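Response regulator receiver domain protein (CheY) (Rhodospirillum rubrum, PDB 3HEB) probably acts as a CheY-like receiver domain of two-component signalling, taking up a phosphoryl group on an aspartate to switch its output. Local coordinates at residues G48-K51 against S52-S56; P70-G74 against I75-K79; T96-D100 against Q101-Q105. All blocks are in the same frame, centred on the assembly; numbering follows the deposited sequence.

Contact 1. Residues G48-K51 against S52-S56; sequences GDDK and SGRVS
Asp50 and Ser52 meet because both first torsions tuck the polar group back over its own backbone. The Asp50 carboxylate sits between its N and carbonyl carbon (chi1 49°), and Ser52 OG takes the same place on its residue (chi1 70°). One carboxylate oxygen does the work. Ser52 N gives a fairly straight bond (161°) to the anti lone pair of Asp50 OD1, at 2.8 Å. Ser52 OG donates to that Asp50 OD1 at 2.6 Å, but from above the carboxylate plane. Two bonds from one residue grip this oxygen and probably limit rotation of the carboxylate.

The serine hydroxyl passes the chain of bonds on. Ser52 OG accepts from Arg54 NE at 2.8 Å and, less closely, from Arg54 N at 3.3 Å. The Arg54 chain bends at chi3 to bring NE round. The Arg54 side chain crosses that of Asp50 at about a right angle, and Arg54 NH2 stays 4.2 Å from Asp50 OD2. That is too far for a salt bridge, though the opposite charges may still attract. On another side of the turn, Val55 CG2 lies 3.4 Å from Gly48 N, where the chain leaves helix 39-47.

Ser52 O is bonded by Asn84 ND2, and Ser56 OG bonds to Leu46 O. The bond from Arg54 N to Ser52 OG defines an ST turn, here in the loop between helix 39-47 and strand 61-65.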
loop_
_atom_site.group_PDB
_atom_site.type_symbol
_atom_site.label_atom_id
_atom_site.label_comp_id
_atom_site.label_asym_id
_atom_site.label_seq_id
_atom_site.Cartn_x
_atom_site.Cartn_y
_atom_site.Cartn_z
ATOM N N GLY A 48 5.502 -19.308 -13.242
ATOM C CA GLY A 48 6.295 -20.382 -13.817
ATOM C C GLY A 48 5.551 -21.127 -14.906
ATOM O O GLY A 48 4.368 -20.877 -15.145
ATOM N N ASP A 49 6.240 -22.053 -15.561
ATOM C CA ASP A 49 5.650 -22.831 -16.638
ATOM C C ASP A 49 4.583 -23.780 -16.127
ATOM O O ASP A 49 3.615 -24.066 -16.829
ATOM C CB ASP A 49 6.737 -23.611 -17.371
ATOM C CG ASP A 49 7.759 -22.702 -18.014
ATOM O OD1 ASP A 49 7.340 -21.831 -18.807
ATOM O OD2 ASP A 49 8.970 -22.849 -17.726
ATOM N N ASP A 50 4.762 -24.272 -14.907
ATOM C CA ASP A 50 3.786 -25.178 -14.319
ATOM C C ASP A 50 2.564 -24.390 -13.852
ATOM O O ASP A 50 1.517 -24.967 -13.562
ATOM C CB ASP A 50 4.408 -25.951 -13.146
ATOM C CG ASP A 50 5.130 -25.048 -12.163
ATOM O OD1 ASP A 50 4.499 -24.107 -11.633
ATOM O OD2 ASP A 50 6.332 -25.285 -11.919
ATOM N N LYS A 51 2.718 -23.069 -13.796
ATOM C CA LYS A 51 1.657 -22.140 -13.384
ATOM C C LYS A 51 1.245 -22.222 -11.914
ATOM O O LYS A 51 0.237 -21.633 -11.519
ATOM C CB LYS A 51 0.417 -22.318 -14.273
ATOM C CG LYS A 51 0.670 -22.014 -15.746
ATOM C CD LYS A 51 1.232 -20.610 -15.909
ATOM C CE LYS A 51 1.858 -20.393 -17.284
ATOM N NZ LYS A 51 2.543 -19.067 -17.348
ATOM N N SER A 52 2.036 -22.928 -11.109
ATOM C CA SER A 52 1.760 -23.100 -9.680
ATOM C C SER A 52 2.201 -21.902 -8.827
ATOM O O SER A 52 1.759 -21.753 -7.684
ATOM C CB SER A 52 2.463 -24.357 -9.161
ATOM O OG SER A 52 3.871 -24.177 -9.133
ATOM N N GLY A 53 3.080 -21.067 -9.377
ATOM C CA GLY A 53 3.559 -19.911 -8.644
ATOM C C GLY A 53 4.724 -20.250 -7.731
ATOM O O GLY A 53 5.267 -19.381 -7.049
ATOM N N ARG A 54 5.129 -21.513 -7.727
ATOM C CA ARG A 54 6.223 -21.929 -6.866
ATOM C C ARG A 54 7.523 -21.192 -7.124
ATOM O O ARG A 54 8.349 -21.059 -6.230
ATOM C CB ARG A 54 6.407 -23.445 -6.955
ATOM C CG ARG A 54 5.380 -24.171 -6.095
ATOM C CD ARG A 54 5.482 -25.672 -6.195
ATOM N NE ARG A 54 5.111 -26.139 -7.523
ATOM C CZ ARG A 54 4.844 -27.405 -7.819
ATOM N NH1 ARG A 54 4.905 -28.336 -6.873
ATOM N NH2 ARG A 54 4.506 -27.739 -9.059
ATOM N N VAL A 55 7.702 -20.697 -8.339
ATOM C CA VAL A 55 8.899 -19.937 -8.674
ATOM C C VAL A 55 8.970 -18.682 -7.811
ATOM O O VAL A 55 10.055 -18.177 -7.527
ATOM C CB VAL A 55 8.889 -19.499 -10.147
ATOM C CG1 VAL A 55 9.252 -20.669 -11.045
ATOM C CG2 VAL A 55 7.512 -18.964 -10.505
ATOM N N SER A 56 7.805 -18.190 -7.395
ATOM C CA SER A 56 7.711 -16.989 -6.573
ATOM C C SER A 56 7.875 -17.226 -5.072
ATOM O O SER A 56 8.083 -16.273 -4.318
ATOM C CB SER A 56 6.369 -16.278 -6.815
ATOM O OG SER A 56 6.340 -15.595 -8.058
#

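Contact 2. Residues P70-G74 against I75-K79; sequences PDMTG and IDILK
Thr73 O and Gly74 O accept backbone N-H groups from the first turn of helix 74-83. Asp76 N bonds to Thr73 O at 3.1 Å, with a bent N-H...O angle of 136°. The donor stands above the carbonyl plane, not on a lone pair. Leu78 N makes the regular helical bond to Gly74 O at 3.0 Å, much straighter at 163°. Ile77 N also reaches Gly74 O, but weakly. Gly74 O therefore serves one good donor and one poor one, while Thr73 O takes the single N-H of Asp76. The next bond of the helix runs from Lys79 N to Ile75 O at 2.9 Å.

The side chain of Thr73 turns OG1 away from its own N (chi1 178°), and this hydroxyl is bonded to Leu67 O. Both carboxylate oxygens of Asp71 are also satisfied, OD1 by Gly39 N and OD2 by Thr40 OG1.

Apolar contact comes from Met72, present as selenomethionine. Its CG lies between N and the carbonyl carbon and chi2 is extended, which carries SE across Ile77 at about a right angle. The selenium, SE of Met72, touches Ile77 CG1 at 3.7 Å.

The loop after strand 61-65 thus runs straight into helix 74-83. Met72 and Ile77 both face Leu43 of helix 39-47. Ile75 and Leu78 instead meet Cys107 of helix 101-109, so this first turn has a neighbouring helix on each of two sides.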
loop_
_atom_site.group_PDB
_atom_site.type_symbol
_atom_site.label_atom_id
_atom_site.label_comp_id
_atom_site.label_asym_id
_atom_site.label_seq_id
_atom_site.Cartn_x
_atom_site.Cartn_y
_atom_site.Cartn_z
ATOM N N PRO A 70 -1.982 -5.191 -23.564
ATOM C CA PRO A 70 -2.353 -5.637 -24.907
ATOM C C PRO A 70 -2.953 -7.033 -25.065
ATOM O O PRO A 70 -3.750 -7.269 -25.978
ATOM C CB PRO A 70 -1.046 -5.498 -25.678
ATOM C CG PRO A 70 -0.045 -5.879 -24.661
ATOM C CD PRO A 70 -0.514 -5.116 -23.441
ATOM N N ASP A 71 -2.584 -7.956 -24.189
ATOM C CA ASP A 71 -3.079 -9.318 -24.301
ATOM C C ASP A 71 -4.104 -9.707 -23.248
ATOM O O ASP A 71 -4.744 -10.756 -23.364
ATOM C CB ASP A 71 -1.902 -10.292 -24.274
ATOM C CG ASP A 71 -1.020 -10.105 -23.054
ATOM O OD1 ASP A 71 -1.230 -9.125 -22.306
ATOM O OD2 ASP A 71 -0.108 -10.943 -22.845
HETATM N N MSE A 72 -4.265 -8.867 -22.229
HETATM C CA MSE A 72 -5.235 -9.127 -21.164
HETATM C C MSE A 72 -5.441 -7.836 -20.396
HETATM O O MSE A 72 -5.031 -6.766 -20.851
HETATM C CB MSE A 72 -4.727 -10.233 -20.210
HETATM C CG MSE A 72 -3.372 -9.963 -19.514
HETATM SE SE MSE A 72 -2.711 -11.385 -18.569
HETATM C CE MSE A 72 -2.159 -12.394 -19.858
ATOM N N THR A 73 -6.096 -7.931 -19.246
ATOM C CA THR A 73 -6.291 -6.767 -18.400
ATOM C C THR A 73 -5.526 -7.041 -17.122
ATOM O O THR A 73 -5.544 -8.156 -16.609
ATOM C CB THR A 73 -7.769 -6.526 -18.041
ATOM O OG1 THR A 73 -7.851 -5.388 -17.163
ATOM C CG2 THR A 73 -8.370 -7.754 -17.362
ATOM N N GLY A 74 -4.841 -6.022 -16.621
ATOM C CA GLY A 74 -4.071 -6.182 -15.409
ATOM C C GLY A 74 -4.891 -6.576 -14.193
ATOM O O GLY A 74 -4.341 -7.130 -13.232
ATOM N N ILE A 75 -6.190 -6.298 -14.204
ATOM C CA ILE A 75 -7.007 -6.665 -13.055
ATOM C C ILE A 75 -6.949 -8.173 -12.831
ATOM O O ILE A 75 -6.868 -8.638 -11.698
ATOM C CB ILE A 75 -8.477 -6.205 -13.217
ATOM C CG1 ILE A 75 -8.587 -4.730 -12.828
ATOM C CG2 ILE A 75 -9.407 -7.037 -12.331
ATOM C CD1 ILE A 75 -9.992 -4.171 -12.914
ATOM N N ASP A 76 -6.966 -8.940 -13.914
ATOM C CA ASP A 76 -6.906 -10.384 -13.767
ATOM C C ASP A 76 -5.537 -10.866 -13.300
ATOM O O ASP A 76 -5.427 -11.911 -12.662
ATOM C CB ASP A 76 -7.324 -11.049 -15.072
ATOM C CG ASP A 76 -8.801 -10.862 -15.347
ATOM O OD1 ASP A 76 -9.609 -11.207 -14.463
ATOM O OD2 ASP A 76 -9.159 -10.368 -16.429
ATOM N N ILE A 77 -4.492 -10.103 -13.605
ATOM C CA ILE A 77 -3.159 -10.467 -13.151
ATOM C C ILE A 77 -3.195 -10.298 -11.629
ATOM O O ILE A 77 -2.723 -11.154 -10.887
ATOM C CB ILE A 77 -2.066 -9.536 -13.757
ATOM C CG1 ILE A 77 -1.961 -9.767 -15.271
ATOM C CG2 ILE A 77 -0.729 -9.798 -13.085
ATOM C CD1 ILE A 77 -0.886 -8.952 -15.963
ATOM N N LEU A 78 -3.792 -9.192 -11.188
ATOM C CA LEU A 78 -3.942 -8.848 -9.773
ATOM C C LEU A 78 -4.698 -9.953 -9.046
ATOM O O LEU A 78 -4.288 -10.399 -7.977
ATOM C CB LEU A 78 -4.729 -7.536 -9.638
ATOM C CG LEU A 78 -4.728 -6.682 -8.363
ATOM C CD1 LEU A 78 -5.980 -5.816 -8.383
ATOM C CD2 LEU A 78 -4.721 -7.516 -7.112
ATOM N N LYS A 79 -5.815 -10.382 -9.632
ATOM C CA LYS A 79 -6.634 -11.423 -9.030
ATOM C C LYS A 79 -5.839 -12.700 -8.830
ATOM O O LYS A 79 -5.926 -13.332 -7.781
ATOM C CB LYS A 79 -7.861 -11.714 -9.901
ATOM C CG LYS A 79 -8.678 -12.905 -9.423
ATOM C CD LYS A 79 -10.031 -13.021 -10.133
ATOM C CE LYS A 79 -11.013 -11.962 -9.632
ATOM N NZ LYS A 79 -12.372 -12.037 -10.265
#

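Contact 3. Residues T96-D100 against Q101-Q105; sequences TTTDD and QREIQ
The Arg102 guanidinium carries Asp100 OD2 over one face, 3.9 Å above its plane and offset toward the rim. No N-H points at that oxygen. Asp100 OD2 and Arg102 NH2 are 4.1 Å apart, too far for a salt bridge, though the opposite charges may attract. The two planes are turned 54° against each other. The Asp100 and Glu103 carboxylates, by contrast, are almost parallel, with their planes 3° apart. Their charged oxygens do not touch; it is the chain of Glu103 that approaches, with CG 3.4 Å from Asp100 OD1. Glu103 bends at chi2, which carries its own carboxylate on past this contact.

Asp100 stands at the N-cap position of helix 101-109. Its carboxylate lies between its own N and carbonyl carbon (chi1 66°), which folds it back over the first helical turn. Such a negative group at a helix start would probably interact favourably with the helix dipole. At the end of strand 92-96, Thr96 OG1 bonds to Asp66 OD1, the predicted phosphorylation site. A Thr or Ser here, next to the phospho-acceptor Asp, is as in CheY-like receivers.

The backbone supplies the bonds of the cap: Glu103 N donates to Asp100 O at 3.0 Å, from a position tilted out of the carbonyl plane. Ile104 N reaches the same Asp100 O at 3.4 Å, a weak bond but nearly straight. In front of the cap, Asp100 N makes a weak bond to Thr98 OG1.

Thr98 also packs against the helix, its CG2 lying 4.2 Å from Glu103 CB. Ile104 CD1 comes up to Asp99 O at 3.8 Å. The carbonyl of Thr98 is held by Tyr115 OH and Thr117 OG1 of strand 114-117. Gln140 of the second subunit packs on both Asp99 and Ile104.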
loop_
_atom_site.group_PDB
_atom_site.type_symbol
_atom_site.label_atom_id
_atom_site.label_comp_id
_atom_site.label_asym_id
_atom_site.label_seq_id
_atom_site.Cartn_x
_atom_site.Cartn_y
_atom_site.Cartn_z
ATOM N N THR A 96 -2.116 2.997 -13.343
ATOM C CA THR A 96 -2.806 3.077 -14.612
ATOM C C THR A 96 -3.436 4.438 -14.880
ATOM O O THR A 96 -3.473 5.312 -14.015
ATOM C CB THR A 96 -3.886 2.000 -14.677
ATOM O OG1 THR A 96 -4.391 1.899 -16.016
ATOM C CG2 THR A 96 -5.012 2.347 -13.705
ATOM N N THR A 97 -3.950 4.587 -16.094
ATOM C CA THR A 97 -4.570 5.823 -16.548
ATOM C C THR A 97 -5.921 6.162 -15.922
ATOM O O THR A 97 -6.128 7.277 -15.460
ATOM C CB THR A 97 -4.728 5.799 -18.094
ATOM O OG1 THR A 97 -3.435 5.892 -18.710
ATOM C CG2 THR A 97 -5.586 6.959 -18.567
ATOM N N THR A 98 -6.840 5.204 -15.891
ATOM C CA THR A 98 -8.170 5.476 -15.366
ATOM C C THR A 98 -8.221 5.909 -13.913
ATOM O O THR A 98 -7.309 5.621 -13.131
ATOM C CB THR A 98 -9.106 4.269 -15.545
ATOM O OG1 THR A 98 -10.417 4.624 -15.098
ATOM C CG2 THR A 98 -8.612 3.074 -14.744
ATOM N N ASP A 99 -9.298 6.606 -13.553
ATOM C CA ASP A 99 -9.472 7.079 -12.188
ATOM C C ASP A 99 -10.911 7.035 -11.703
ATOM O O ASP A 99 -11.271 7.767 -10.783
ATOM C CB ASP A 99 -8.958 8.514 -12.035
ATOM C CG ASP A 99 -9.802 9.520 -12.793
ATOM O OD1 ASP A 99 -9.809 10.706 -12.391
ATOM O OD2 ASP A 99 -10.449 9.134 -13.793
ATOM N N ASP A 100 -11.746 6.199 -12.308
ATOM C CA ASP A 100 -13.126 6.126 -11.850
ATOM C C ASP A 100 -13.256 5.156 -10.678
ATOM O O ASP A 100 -12.693 4.056 -10.696
ATOM C CB ASP A 100 -14.068 5.716 -12.985
ATOM C CG ASP A 100 -13.828 4.311 -13.454
ATOM O OD1 ASP A 100 -12.748 4.063 -14.032
ATOM O OD2 ASP A 100 -14.719 3.459 -13.242
ATOM N N GLN A 101 -14.002 5.590 -9.661
ATOM C CA GLN A 101 -14.237 4.828 -8.436
ATOM C C GLN A 101 -14.333 3.316 -8.623
ATOM O O GLN A 101 -13.608 2.560 -7.975
ATOM C CB GLN A 101 -15.532 5.289 -7.755
ATOM C CG GLN A 101 -15.927 6.736 -7.989
ATOM C CD GLN A 101 -17.404 6.996 -7.658
ATOM O OE1 GLN A 101 -18.308 6.319 -8.174
ATOM N NE2 GLN A 101 -17.650 7.989 -6.798
ATOM N N ARG A 102 -15.241 2.887 -9.496
ATOM C CA ARG A 102 -15.470 1.467 -9.746
ATOM C C ARG A 102 -14.218 0.628 -9.979
ATOM O O ARG A 102 -14.115 -0.488 -9.469
ATOM C CB ARG A 102 -16.443 1.291 -10.916
ATOM C CG ARG A 102 -17.885 1.677 -10.583
ATOM C CD ARG A 102 -18.861 1.314 -11.710
ATOM N NE ARG A 102 -18.674 2.115 -12.924
ATOM C CZ ARG A 102 -18.296 1.626 -14.105
ATOM N NH1 ARG A 102 -18.056 0.328 -14.254
ATOM N NH2 ARG A 102 -18.164 2.437 -15.148
ATOM N N GLU A 103 -13.272 1.157 -10.749
ATOM C CA GLU A 103 -12.034 0.436 -11.032
ATOM C C GLU A 103 -11.125 0.420 -9.818
ATOM O O GLU A 103 -10.556 -0.610 -9.466
ATOM C CB GLU A 103 -11.300 1.081 -12.202
ATOM C CG GLU A 103 -11.938 0.784 -13.538
ATOM C CD GLU A 103 -11.825 -0.678 -13.903
ATOM O OE1 GLU A 103 -10.760 -1.071 -14.427
ATOM O OE2 GLU A 103 -12.790 -1.435 -13.654
ATOM N N ILE A 104 -10.993 1.575 -9.186
ATOM C CA ILE A 104 -10.153 1.710 -8.020
ATOM C C ILE A 104 -10.661 0.781 -6.930
ATOM O O ILE A 104 -9.903 -0.040 -6.408
ATOM C CB ILE A 104 -10.148 3.178 -7.535
ATOM C CG1 ILE A 104 -9.512 4.068 -8.617
ATOM C CG2 ILE A 104 -9.398 3.295 -6.235
ATOM C CD1 ILE A 104 -9.508 5.552 -8.293
ATOM N N GLN A 105 -11.946 0.892 -6.608
ATOM C CA GLN A 105 -12.547 0.057 -5.574
ATOM C C GLN A 105 -12.412 -1.437 -5.883
ATOM O O GLN A 105 -12.199 -2.249 -4.974
ATOM C CB GLN A 105 -14.026 0.418 -5.400
ATOM C CG GLN A 105 -14.276 1.919 -5.253
ATOM C CD GLN A 105 -15.750 2.268 -5.079
ATOM O OE1 GLN A 105 -16.632 1.708 -5.752
ATOM N NE2 GLN A 105 -16.021 3.213 -4.183
#

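Overall arrangement
The three contacts follow one another along the chain within one receiver domain. It is a five-stranded parallel sheet of order 2-1-3-4-5 with helices packed round it. Contact 1 lies in the loop from helix 39-47 to strand 61-65. Contacts 2 and 3 each start a helix, 74-83 and 101-109, after the neighbouring strands 61-65 and 92-96. Their centres are about 14 Å apart, and they touch where Ile75 CD1 meets Glu103 OE1. Contact 1 is more remote, its centre about 17 Å from that of contact 2 and about 29 Å from that of contact 3. The loops of contacts 2 and 3 leave the C-terminal edge of the sheet, where Asp66, the predicted phosphorylation site, also lies.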